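Local structure of uncharacterized protein (5MU5) at residues G120-V125 with D567-M572; S197-C202 with Q233-G238; C203-D208 with A601-D606; A560-V565 with E628-I633. The protein is a Maf-type glycosyltransferase involved in the formation of bacterial flagella, where it probably attaches sugar to flagellin. One frame throughout, in Å; residues are numbered along the deposited sequence.

Contact 1. Residues G120-V125 with D567-M572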
# COMPACT_ATOMS: atom_id res chain seq x y z
N GLY A 120 -16.08 -18.43 -12.72
CA GLY A 120 -14.82 -17.88 -13.20
C GLY A 120 -14.01 -17.21 -12.10
O GLY A 120 -13.91 -17.74 -10.99
N GLY A 121 -13.44 -16.05 -12.40
CA GLY A 121 -12.61 -15.33 -11.44
C GLY A 121 -11.15 -15.74 -11.51
O GLY A 121 -10.82 -16.93 -11.70
N PHE A 122 -10.27 -14.74 -11.38
CA PHE A 122 -8.84 -14.94 -11.50
C PHE A 122 -8.30 -15.76 -10.34
O PHE A 122 -7.55 -16.70 -10.56
CB PHE A 122 -8.13 -13.60 -11.53
CG PHE A 122 -6.67 -13.69 -11.84
CD1 PHE A 122 -5.76 -14.02 -10.85
CD2 PHE A 122 -6.21 -13.44 -13.11
CE1 PHE A 122 -4.40 -14.11 -11.13
CE2 PHE A 122 -4.86 -13.51 -13.40
CZ PHE A 122 -3.95 -13.86 -12.41
N HIS A 123 -8.72 -15.39 -9.12
CA HIS A 123 -8.22 -15.99 -7.89
C HIS A 123 -9.20 -16.97 -7.29
O HIS A 123 -10.42 -16.81 -7.41
CB HIS A 123 -7.96 -14.92 -6.85
CG HIS A 123 -6.91 -13.93 -7.24
ND1 HIS A 123 -5.57 -14.22 -7.14
CD2 HIS A 123 -6.98 -12.65 -7.68
CE1 HIS A 123 -4.86 -13.17 -7.50
NE2 HIS A 123 -5.69 -12.21 -7.85
N MET A 124 -8.66 -17.99 -6.66
CA MET A 124 -9.43 -18.94 -5.88
C MET A 124 -8.77 -19.05 -4.53
O MET A 124 -7.55 -19.27 -4.45
CB MET A 124 -9.41 -20.31 -6.51
CG MET A 124 -9.93 -21.36 -5.55
SD MET A 124 -10.42 -22.83 -6.43
CE MET A 124 -11.89 -22.19 -7.25
N VAL A 125 -9.55 -18.91 -3.47
CA VAL A 125 -9.04 -19.01 -2.10
C VAL A 125 -9.68 -20.16 -1.33
O VAL A 125 -10.88 -20.18 -1.13
CB VAL A 125 -9.27 -17.71 -1.34
CG1 VAL A 125 -8.78 -17.85 0.10
CG2 VAL A 125 -8.58 -16.54 -2.02
N ASP A 567 -9.39 -13.51 -23.34
CA ASP A 567 -8.84 -14.47 -22.37
C ASP A 567 -8.43 -13.67 -21.15
O ASP A 567 -7.30 -13.20 -21.04
CB ASP A 567 -7.67 -15.27 -22.99
CG ASP A 567 -7.22 -16.45 -22.11
OD1 ASP A 567 -7.49 -16.43 -20.88
OD2 ASP A 567 -6.57 -17.38 -22.64
N SER A 568 -9.38 -13.53 -20.22
CA SER A 568 -9.26 -12.63 -19.07
C SER A 568 -8.02 -12.89 -18.25
O SER A 568 -7.23 -12.00 -17.99
CB SER A 568 -10.46 -12.73 -18.13
OG SER A 568 -11.67 -12.42 -18.80
N ASN A 569 -7.86 -14.13 -17.83
CA ASN A 569 -6.79 -14.46 -16.94
C ASN A 569 -5.41 -14.32 -17.58
O ASN A 569 -4.49 -13.75 -16.98
CB ASN A 569 -7.02 -15.85 -16.37
CG ASN A 569 -8.23 -15.90 -15.44
OD1 ASN A 569 -8.85 -14.87 -15.11
ND2 ASN A 569 -8.58 -17.12 -15.01
N ARG A 570 -5.27 -14.81 -18.81
CA ARG A 570 -4.00 -14.70 -19.52
C ARG A 570 -3.63 -13.22 -19.75
O ARG A 570 -2.51 -12.82 -19.52
CB ARG A 570 -4.03 -15.49 -20.83
CG ARG A 570 -2.71 -15.50 -21.61
CD ARG A 570 -1.51 -16.01 -20.80
NE ARG A 570 -1.74 -17.31 -20.13
CZ ARG A 570 -0.87 -17.92 -19.32
NH1 ARG A 570 0.32 -17.36 -19.04
NH2 ARG A 570 -1.18 -19.09 -18.76
N LEU A 571 -4.61 -12.43 -20.17
CA LEU A 571 -4.42 -11.01 -20.38
C LEU A 571 -3.96 -10.32 -19.13
O LEU A 571 -3.05 -9.49 -19.19
CB LEU A 571 -5.73 -10.35 -20.84
CG LEU A 571 -5.69 -8.84 -21.00
CD1 LEU A 571 -4.53 -8.43 -21.89
CD2 LEU A 571 -7.02 -8.37 -21.56
N MET A 572 -4.59 -10.65 -17.99
CA MET A 572 -4.19 -10.06 -16.69
C MET A 572 -2.81 -10.49 -16.27
O MET A 572 -2.05 -9.68 -15.75
CB MET A 572 -5.14 -10.43 -15.55
CG MET A 572 -6.33 -9.52 -15.37
SD MET A 572 -5.99 -7.76 -15.22
CE MET A 572 -4.48 -7.67 -14.24
O HOH W 1 -11.20 -17.96 -13.93
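Phe122 and Asn569 carry this contact, the phenyl ring lying against the first turn of helix 568-579. The packing is of two kinds. First, the ring meets polar atoms through its CD2-CE2 side: CD2 is 3.6 Å from Asn569 OD1, and the backbone O of Asn569 approaches the ring edge, close to its plane, 3.6 Å from Phe122 CE2. Ring and amide planes are inclined by 69°, and the two side chains run past one another in opposite directions. With CG anti to the backbone N (chi1 -172°), Phe122 carries its ring out from the loop to the helix. Second, there is plain apolar contact, Met572 CB standing 3.8 Å from Phe122 CE2; beyond CB the methionine chain bends away at chi2 and chi3. The amide also binds a water, which accepts from Asn569 ND2 at 3.0 Å; the water's short approach to Gly121 O makes that half of the bridge doubtful. Gly121 has a positive phi at which a side chain would collide with the preceding carbonyl, so this loop position calls for glycine. At the start of the helix Asp567 is the N-cap, its OD1 taking a weak bond from Arg570 N. The contact joins the N-terminal and helical bundle regions of the Maf family. On the loop side, Phe122 leads into strand 123-127 of the four-stranded parallel sheet and also touches Cys202 of helix 188-202; on the helix side, Met572 packs on helix 589-609 while Leu571 reaches helix 546-564.

Contact 2. Residues S197-C202 with Q233-G238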
# COMPACT_ATOMS: atom_id res chain seq x y z
N SER A 197 -1.04 -10.83 1.16
CA SER A 197 0.21 -10.81 0.43
C SER A 197 0.18 -11.73 -0.82
O SER A 197 0.73 -11.41 -1.87
CB SER A 197 1.33 -11.23 1.37
OG SER A 197 2.53 -11.37 0.65
N ALA A 198 -0.48 -12.87 -0.69
CA ALA A 198 -0.60 -13.80 -1.83
C ALA A 198 -1.38 -13.17 -2.98
O ALA A 198 -0.98 -13.27 -4.11
CB ALA A 198 -1.28 -15.07 -1.38
N ILE A 199 -2.48 -12.47 -2.65
CA ILE A 199 -3.28 -11.79 -3.66
C ILE A 199 -2.54 -10.58 -4.22
O ILE A 199 -2.54 -10.31 -5.43
CB ILE A 199 -4.63 -11.30 -3.10
CG1 ILE A 199 -5.48 -12.46 -2.60
CG2 ILE A 199 -5.40 -10.56 -4.16
CD1 ILE A 199 -5.90 -13.43 -3.67
N ARG A 200 -1.93 -9.83 -3.31
CA ARG A 200 -1.25 -8.60 -3.66
C ARG A 200 -0.09 -8.83 -4.61
O ARG A 200 0.17 -8.00 -5.47
CB ARG A 200 -0.73 -7.91 -2.40
CG ARG A 200 0.03 -6.62 -2.67
CD ARG A 200 0.68 -6.04 -1.42
NE ARG A 200 -0.28 -5.84 -0.34
CZ ARG A 200 -0.30 -6.50 0.83
NH1 ARG A 200 0.62 -7.43 1.13
NH2 ARG A 200 -1.24 -6.19 1.72
N CYS A 201 0.63 -9.93 -4.42
CA CYS A 201 1.83 -10.22 -5.21
C CYS A 201 1.56 -10.95 -6.52
O CYS A 201 2.38 -10.91 -7.44
CB CYS A 201 2.79 -11.07 -4.38
SG CYS A 201 3.53 -10.11 -3.07
N CYS A 202 0.44 -11.64 -6.60
CA CYS A 202 0.09 -12.34 -7.80
C CYS A 202 -0.63 -11.42 -8.75
O CYS A 202 -0.18 -11.22 -9.87
CB CYS A 202 -0.78 -13.54 -7.48
SG CYS A 202 -1.29 -14.38 -8.97
N GLN A 233 -11.35 -5.92 -1.24
CA GLN A 233 -11.49 -4.65 -1.94
C GLN A 233 -10.32 -3.64 -1.76
O GLN A 233 -10.02 -2.86 -2.66
CB GLN A 233 -12.78 -3.99 -1.47
CG GLN A 233 -14.03 -4.76 -1.86
CD GLN A 233 -15.30 -4.11 -1.33
OE1 GLN A 233 -15.31 -3.47 -0.26
NE2 GLN A 233 -16.38 -4.27 -2.07
N LEU A 234 -9.66 -3.67 -0.60
CA LEU A 234 -8.58 -2.72 -0.32
C LEU A 234 -7.21 -3.13 -0.88
O LEU A 234 -6.32 -2.29 -0.99
CB LEU A 234 -8.44 -2.53 1.20
CG LEU A 234 -9.52 -1.78 1.97
CD1 LEU A 234 -10.91 -2.34 1.70
CD2 LEU A 234 -9.21 -1.86 3.46
N ILE A 235 -7.04 -4.41 -1.22
CA ILE A 235 -5.72 -4.91 -1.62
C ILE A 235 -5.18 -4.27 -2.88
O ILE A 235 -3.99 -4.01 -2.97
CB ILE A 235 -5.70 -6.44 -1.79
CG1 ILE A 235 -5.93 -7.13 -0.45
CG2 ILE A 235 -4.33 -6.88 -2.32
CD1 ILE A 235 -6.17 -8.62 -0.54
N GLY A 236 -6.06 -4.01 -3.84
CA GLY A 236 -5.64 -3.41 -5.11
C GLY A 236 -5.72 -1.89 -5.17
O GLY A 236 -5.89 -1.34 -6.26
N ILE A 237 -5.58 -1.22 -4.03
CA ILE A 237 -5.71 0.23 -3.96
C ILE A 237 -4.34 0.82 -3.76
O ILE A 237 -3.42 0.12 -3.37
CB ILE A 237 -6.67 0.63 -2.81
CG1 ILE A 237 -8.06 -0.00 -3.04
CG2 ILE A 237 -6.81 2.15 -2.66
CD1 ILE A 237 -8.72 0.35 -4.36
N GLY A 238 -4.20 2.10 -4.06
CA GLY A 238 -2.98 2.81 -3.73
C GLY A 238 -1.97 2.99 -4.84
O GLY A 238 -0.97 3.66 -4.60
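Two helices of the Maf N-terminal region, 188-202 and 219-235, meet here near their C-terminal ends, with Ile235 reaching from one to the other. Its side chain makes all the close contacts and divides them between its two branches. The CG2 methyl lies over the backbone end of Arg200, 3.7 Å from Arg200 CB and 3.8 Å from Arg200 CA. The longer branch ends in CD1, which comes to 4.0 Å from Ile199 CB and 4.2 Å from Ile199 CG2, the two isoleucine side chains crossing at about a right angle. In Ile235 the CG2 methyl stands opposite the backbone N while CG1 lies beside that N (chi1 -66°), and the extended chi2 of 170° carries CD1 on to Ile199; the fork thus spans two consecutive residues of the facing helix. Arg200 takes part through the aliphatic root of its side chain, and its guanidinium lies beyond the contact. The join is wholly apolar and modest, burying 158 Å² in all, with a closest CA approach of 6.1 Å between Arg200 and Ile235. Around it, Ile199 also packs on His123 and His148 of the parallel sheet, and Ile235 touches Pro204. The helix holding Ile235 is weakly bonded in its last turn, and after it the chain leaves through Gly236 and Gly238, the latter with a positive phi suited to glycine. Helix 188-202 links strands 180-183 and 211-214 of the four-stranded parallel sheet, consistent with a Rossmann-like alpha/beta fold, and the end of helix 219-235 packs on this helix through one isoleucine.

Contact 3. Residues C203-D208 with A601-D606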
# COMPACT_ATOMS: atom_id res chain seq x y z
N CYS A 203 -1.76 -10.86 -8.33
CA CYS A 203 -2.49 -9.94 -9.18
C CYS A 203 -3.60 -9.25 -8.40
O CYS A 203 -4.78 -9.63 -8.48
CB CYS A 203 -3.10 -10.70 -10.33
SG CYS A 203 -3.58 -9.55 -11.60
N PRO A 204 -3.25 -8.20 -7.66
CA PRO A 204 -4.20 -7.67 -6.69
C PRO A 204 -5.46 -7.08 -7.31
O PRO A 204 -6.54 -7.09 -6.69
CB PRO A 204 -3.40 -6.56 -6.01
CG PRO A 204 -2.42 -6.13 -7.03
CD PRO A 204 -2.06 -7.35 -7.82
N ILE A 205 -5.36 -6.59 -8.53
CA ILE A 205 -6.43 -5.78 -9.04
C ILE A 205 -7.74 -6.50 -9.41
O ILE A 205 -8.79 -5.88 -9.36
CB ILE A 205 -5.91 -4.90 -10.20
CG1 ILE A 205 -6.65 -3.57 -10.20
CG2 ILE A 205 -5.99 -5.65 -11.54
CD1 ILE A 205 -6.63 -2.84 -8.86
N VAL A 206 -7.69 -7.79 -9.74
CA VAL A 206 -8.90 -8.48 -10.19
C VAL A 206 -9.45 -9.44 -9.17
O VAL A 206 -9.71 -10.60 -9.48
CB VAL A 206 -8.71 -9.23 -11.53
CG1 VAL A 206 -8.55 -8.22 -12.66
CG2 VAL A 206 -7.53 -10.19 -11.49
N VAL A 207 -9.68 -8.95 -7.96
CA VAL A 207 -10.26 -9.81 -6.94
C VAL A 207 -11.72 -10.09 -7.19
O VAL A 207 -12.27 -10.96 -6.56
CB VAL A 207 -10.13 -9.24 -5.51
CG1 VAL A 207 -8.68 -9.31 -5.08
CG2 VAL A 207 -10.71 -7.83 -5.40
N ASP A 208 -12.37 -9.34 -8.09
CA ASP A 208 -13.79 -9.55 -8.33
C ASP A 208 -14.12 -11.01 -8.69
O ASP A 208 -13.50 -11.59 -9.56
CB ASP A 208 -14.33 -8.62 -9.40
CG ASP A 208 -15.79 -8.89 -9.70
OD1 ASP A 208 -16.64 -8.65 -8.84
OD2 ASP A 208 -16.10 -9.36 -10.81
N ALA A 601 -8.10 0.53 -15.11
CA ALA A 601 -8.87 0.27 -16.30
C ALA A 601 -9.18 -1.22 -16.41
O ALA A 601 -10.30 -1.60 -16.67
CB ALA A 601 -8.15 0.77 -17.53
N ALA A 602 -8.19 -2.07 -16.12
CA ALA A 602 -8.38 -3.53 -16.17
C ALA A 602 -9.38 -4.01 -15.16
O ALA A 602 -10.15 -4.91 -15.45
CB ALA A 602 -7.07 -4.26 -15.98
N MET A 603 -9.37 -3.40 -13.99
CA MET A 603 -10.30 -3.75 -12.96
C MET A 603 -11.73 -3.46 -13.41
O MET A 603 -12.65 -4.27 -13.16
CB MET A 603 -10.02 -2.93 -11.72
CG MET A 603 -10.84 -3.39 -10.53
SD MET A 603 -11.02 -2.05 -9.37
CE MET A 603 -12.29 -1.16 -10.26
N CYS A 604 -11.90 -2.29 -14.04
CA CYS A 604 -13.20 -1.84 -14.57
C CYS A 604 -13.72 -2.78 -15.65
O CYS A 604 -14.81 -3.31 -15.53
CB CYS A 604 -13.11 -0.41 -15.12
SG CYS A 604 -12.85 0.82 -13.80
N TYR A 605 -12.93 -3.03 -16.69
CA TYR A 605 -13.45 -3.92 -17.71
C TYR A 605 -13.65 -5.36 -17.21
O TYR A 605 -14.58 -6.02 -17.61
CB TYR A 605 -12.66 -3.84 -19.02
CG TYR A 605 -11.25 -4.38 -19.04
CD1 TYR A 605 -10.99 -5.76 -18.98
CD2 TYR A 605 -10.18 -3.51 -19.22
CE1 TYR A 605 -9.69 -6.23 -19.05
CE2 TYR A 605 -8.89 -3.98 -19.31
CZ TYR A 605 -8.65 -5.34 -19.22
OH TYR A 605 -7.37 -5.83 -19.28
N ASP A 606 -12.80 -5.81 -16.30
CA ASP A 606 -12.90 -7.17 -15.80
C ASP A 606 -14.22 -7.38 -15.06
O ASP A 606 -14.86 -8.43 -15.17
CB ASP A 606 -11.72 -7.50 -14.89
CG ASP A 606 -11.89 -8.83 -14.19
OD1 ASP A 606 -11.71 -9.89 -14.85
OD2 ASP A 606 -12.24 -8.82 -12.98
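Ile205 and Met603 make the apolar part of this buried contact, their side chains crossing at about a right angle with Ile205 CG1 3.8 Å from Met603 CB. Met603 also touches the loop backbone, its CG 3.4 Å from Ile205 O, put there by a first torsion that sets CG opposite Met603's own backbone N (chi1 -172°), and the chain then bends at chi3 and leads off. A second kind of packing sets an aliphatic branch against a carboxylate. Val206 CG1 touches Asp606 CG at 3.7 Å, and Asp606 OD2 is 3.8 Å from Val206 CB. The polar part brings two acids together, Asp208 OD2 and Asp606 OD2 being 4.5 Å apart. Lys610, just past the end of helix 589-609, forms salt bridges to both of these oxygens, and Arg611 forms another to Asp208 OD2. Together these contacts join the loop between helix 188-202 and strand 211-214 to helix 589-609 of the bundle. An asparagine in place of Asp606 would probably cost Lys610 one of its two anionic mates, leaving Asp208 to balance the lysine and arginine. Because the lysine bridges both carboxylates, the charges probably offset one another, and the close pair of aspartates is likely to act as a shared anionic site for it rather than as a source of repulsion, alongside the packing of Ile205 on Met603 and of Val206 on the carboxylate.

Contact 4. Residues A560-V565 with E628-I633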
# COMPACT_ATOMS: atom_id res chain seq x y z
N ALA A 560 -0.48 -6.39 -25.79
CA ALA A 560 -0.96 -7.46 -24.91
C ALA A 560 -2.47 -7.59 -25.01
O ALA A 560 -2.99 -8.68 -25.12
CB ALA A 560 -0.56 -7.19 -23.47
N MET A 561 -3.18 -6.46 -24.96
CA MET A 561 -4.63 -6.46 -25.13
C MET A 561 -5.03 -7.06 -26.50
O MET A 561 -5.94 -7.88 -26.57
CB MET A 561 -5.18 -5.02 -24.95
CG MET A 561 -6.62 -4.81 -25.35
SD MET A 561 -7.76 -5.83 -24.39
CE MET A 561 -7.75 -4.90 -22.86
N ASP A 562 -4.33 -6.68 -27.58
CA ASP A 562 -4.61 -7.27 -28.91
C ASP A 562 -4.34 -8.77 -28.95
O ASP A 562 -5.09 -9.51 -29.56
CB ASP A 562 -3.80 -6.62 -30.04
CG ASP A 562 -4.34 -5.26 -30.46
OD1 ASP A 562 -5.47 -4.91 -30.06
OD2 ASP A 562 -3.62 -4.53 -31.18
N ASP A 563 -3.27 -9.22 -28.31
CA ASP A 563 -2.94 -10.63 -28.34
C ASP A 563 -3.85 -11.46 -27.44
O ASP A 563 -4.03 -12.63 -27.71
CB ASP A 563 -1.48 -10.86 -27.92
CG ASP A 563 -0.48 -10.20 -28.86
OD1 ASP A 563 -0.80 -10.01 -30.06
OD2 ASP A 563 0.64 -9.89 -28.41
N HIS A 564 -4.41 -10.88 -26.39
CA HIS A 564 -5.14 -11.70 -25.42
C HIS A 564 -6.58 -11.32 -25.13
O HIS A 564 -7.20 -11.89 -24.23
CB HIS A 564 -4.32 -11.80 -24.15
CG HIS A 564 -2.96 -12.38 -24.38
ND1 HIS A 564 -2.78 -13.69 -24.74
CD2 HIS A 564 -1.74 -11.81 -24.38
CE1 HIS A 564 -1.49 -13.92 -24.92
NE2 HIS A 564 -0.83 -12.79 -24.71
N VAL A 565 -7.10 -10.37 -25.91
CA VAL A 565 -8.51 -10.00 -25.85
C VAL A 565 -9.34 -11.28 -25.83
O VAL A 565 -9.13 -12.18 -26.65
CB VAL A 565 -8.94 -9.10 -27.05
CG1 VAL A 565 -8.57 -9.74 -28.39
CG2 VAL A 565 -10.43 -8.80 -26.99
N GLU A 628 -11.41 0.65 -26.93
CA GLU A 628 -11.31 1.74 -25.96
C GLU A 628 -10.02 1.67 -25.16
O GLU A 628 -9.47 2.70 -24.81
CB GLU A 628 -12.51 1.76 -25.03
CG GLU A 628 -13.80 2.13 -25.75
CD GLU A 628 -13.83 3.56 -26.30
OE1 GLU A 628 -13.02 4.41 -25.85
OE2 GLU A 628 -14.68 3.83 -27.20
N PHE A 629 -9.53 0.47 -24.89
CA PHE A 629 -8.27 0.34 -24.20
C PHE A 629 -7.16 1.00 -25.04
O PHE A 629 -6.32 1.71 -24.49
CB PHE A 629 -7.97 -1.12 -23.91
CG PHE A 629 -6.82 -1.35 -22.97
CD1 PHE A 629 -6.99 -1.21 -21.59
CD2 PHE A 629 -5.57 -1.74 -23.45
CE1 PHE A 629 -5.94 -1.43 -20.71
CE2 PHE A 629 -4.51 -1.97 -22.58
CZ PHE A 629 -4.70 -1.81 -21.20
N HIS A 630 -7.20 0.78 -26.36
CA HIS A 630 -6.28 1.44 -27.30
C HIS A 630 -6.42 2.95 -27.33
O HIS A 630 -5.42 3.67 -27.34
CB HIS A 630 -6.47 0.91 -28.73
CG HIS A 630 -5.53 -0.19 -29.09
ND1 HIS A 630 -4.41 0.02 -29.86
CD2 HIS A 630 -5.53 -1.51 -28.77
CE1 HIS A 630 -3.77 -1.12 -30.01
NE2 HIS A 630 -4.43 -2.07 -29.36
N GLN A 631 -7.65 3.45 -27.40
CA GLN A 631 -7.85 4.89 -27.36
C GLN A 631 -7.29 5.46 -26.06
O GLN A 631 -6.65 6.51 -26.07
CB GLN A 631 -9.31 5.29 -27.54
CG GLN A 631 -9.76 5.31 -29.00
CD GLN A 631 -11.24 5.67 -29.18
OE1 GLN A 631 -11.80 6.48 -28.43
NE2 GLN A 631 -11.87 5.06 -30.18
N MET A 632 -7.49 4.77 -24.94
CA MET A 632 -6.95 5.22 -23.67
C MET A 632 -5.42 5.28 -23.73
O MET A 632 -4.81 6.29 -23.32
CB MET A 632 -7.36 4.28 -22.55
CG MET A 632 -7.02 4.80 -21.16
SD MET A 632 -7.45 3.66 -19.86
CE MET A 632 -6.18 2.42 -20.09
N ILE A 633 -4.81 4.22 -24.23
CA ILE A 633 -3.36 4.16 -24.33
C ILE A 633 -2.84 5.24 -25.29
O ILE A 633 -1.78 5.82 -25.03
CB ILE A 633 -2.89 2.73 -24.65
CG1 ILE A 633 -2.94 1.95 -23.33
CG2 ILE A 633 -1.49 2.72 -25.23
CD1 ILE A 633 -2.67 0.47 -23.43
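A methionine methyl laid over a phenyl face, with an aspartate-histidine pair at the next residue of each helix, marks this helix-helix contact. Met561 CE sits 3.9 Å from the centroid of the Phe629 ring, 22° off its normal, a CH-pi contact displaced toward the CG side of the ring. The sulfur is farther away, SD being 5.2 Å from the same centroid in an oblique Met-aromatic approach. Met561 also touches the ring through its root, CB lying 3.6 Å from Phe629 CD2. This double hold follows from the chain shape: CG is anti to the backbone N (chi1 169°), and bends at chi2 and chi3 fold the methyl back over the ring. The polar pair joins Asp562 and His630. His630 NE2 gives a weak hydrogen bond to Asp562 OD1, 3.1 Å long and far from straight at 126°, while Asp562 OD2 lies 3.2 Å from the same nitrogen. The carboxylate and imidazole planes are nearly parallel, but OD1 lies oblique to the ring, in keeping with the bent, weak bond. Asp562 OD1 is also in a salt bridge with Arg626, one turn before His630. A leucine replacing Asp562 would probably leave Arg626 without this anionic mate and the imidazole of His630 freer to turn. Tyr605 of helix 589-609 and Leu571 of helix 568-579 pack on Met561 as well, setting the contact within the helical bundle. Its chemistry is thus two-layered: sulfur, methyl and ring meet on the inner side, while the carboxylate, which Arg626 probably keeps ionised, meets the histidine in a partly exposed layer beside them.

From the N terminus, contact 1 opens at 120-125, where the chain enters the parallel sheet, and closes 442 residues later at 567-572. Contact 2 is nested within that long loop, joining 197-202 to 233-238. Contact 3 begins at 203-208, directly after the first segment of contact 2, and ends at 601-606, so it crosses contacts 1 and 2. Contact 4, from 560-565 to 628-633, crosses contacts 1 and 3 but follows contact 2 in series. Contacts 1 and 3 tie the N-terminal region to the bundle, with centres about 9 Å apart; contact 2 is internal to the former and contact 4 to the latter.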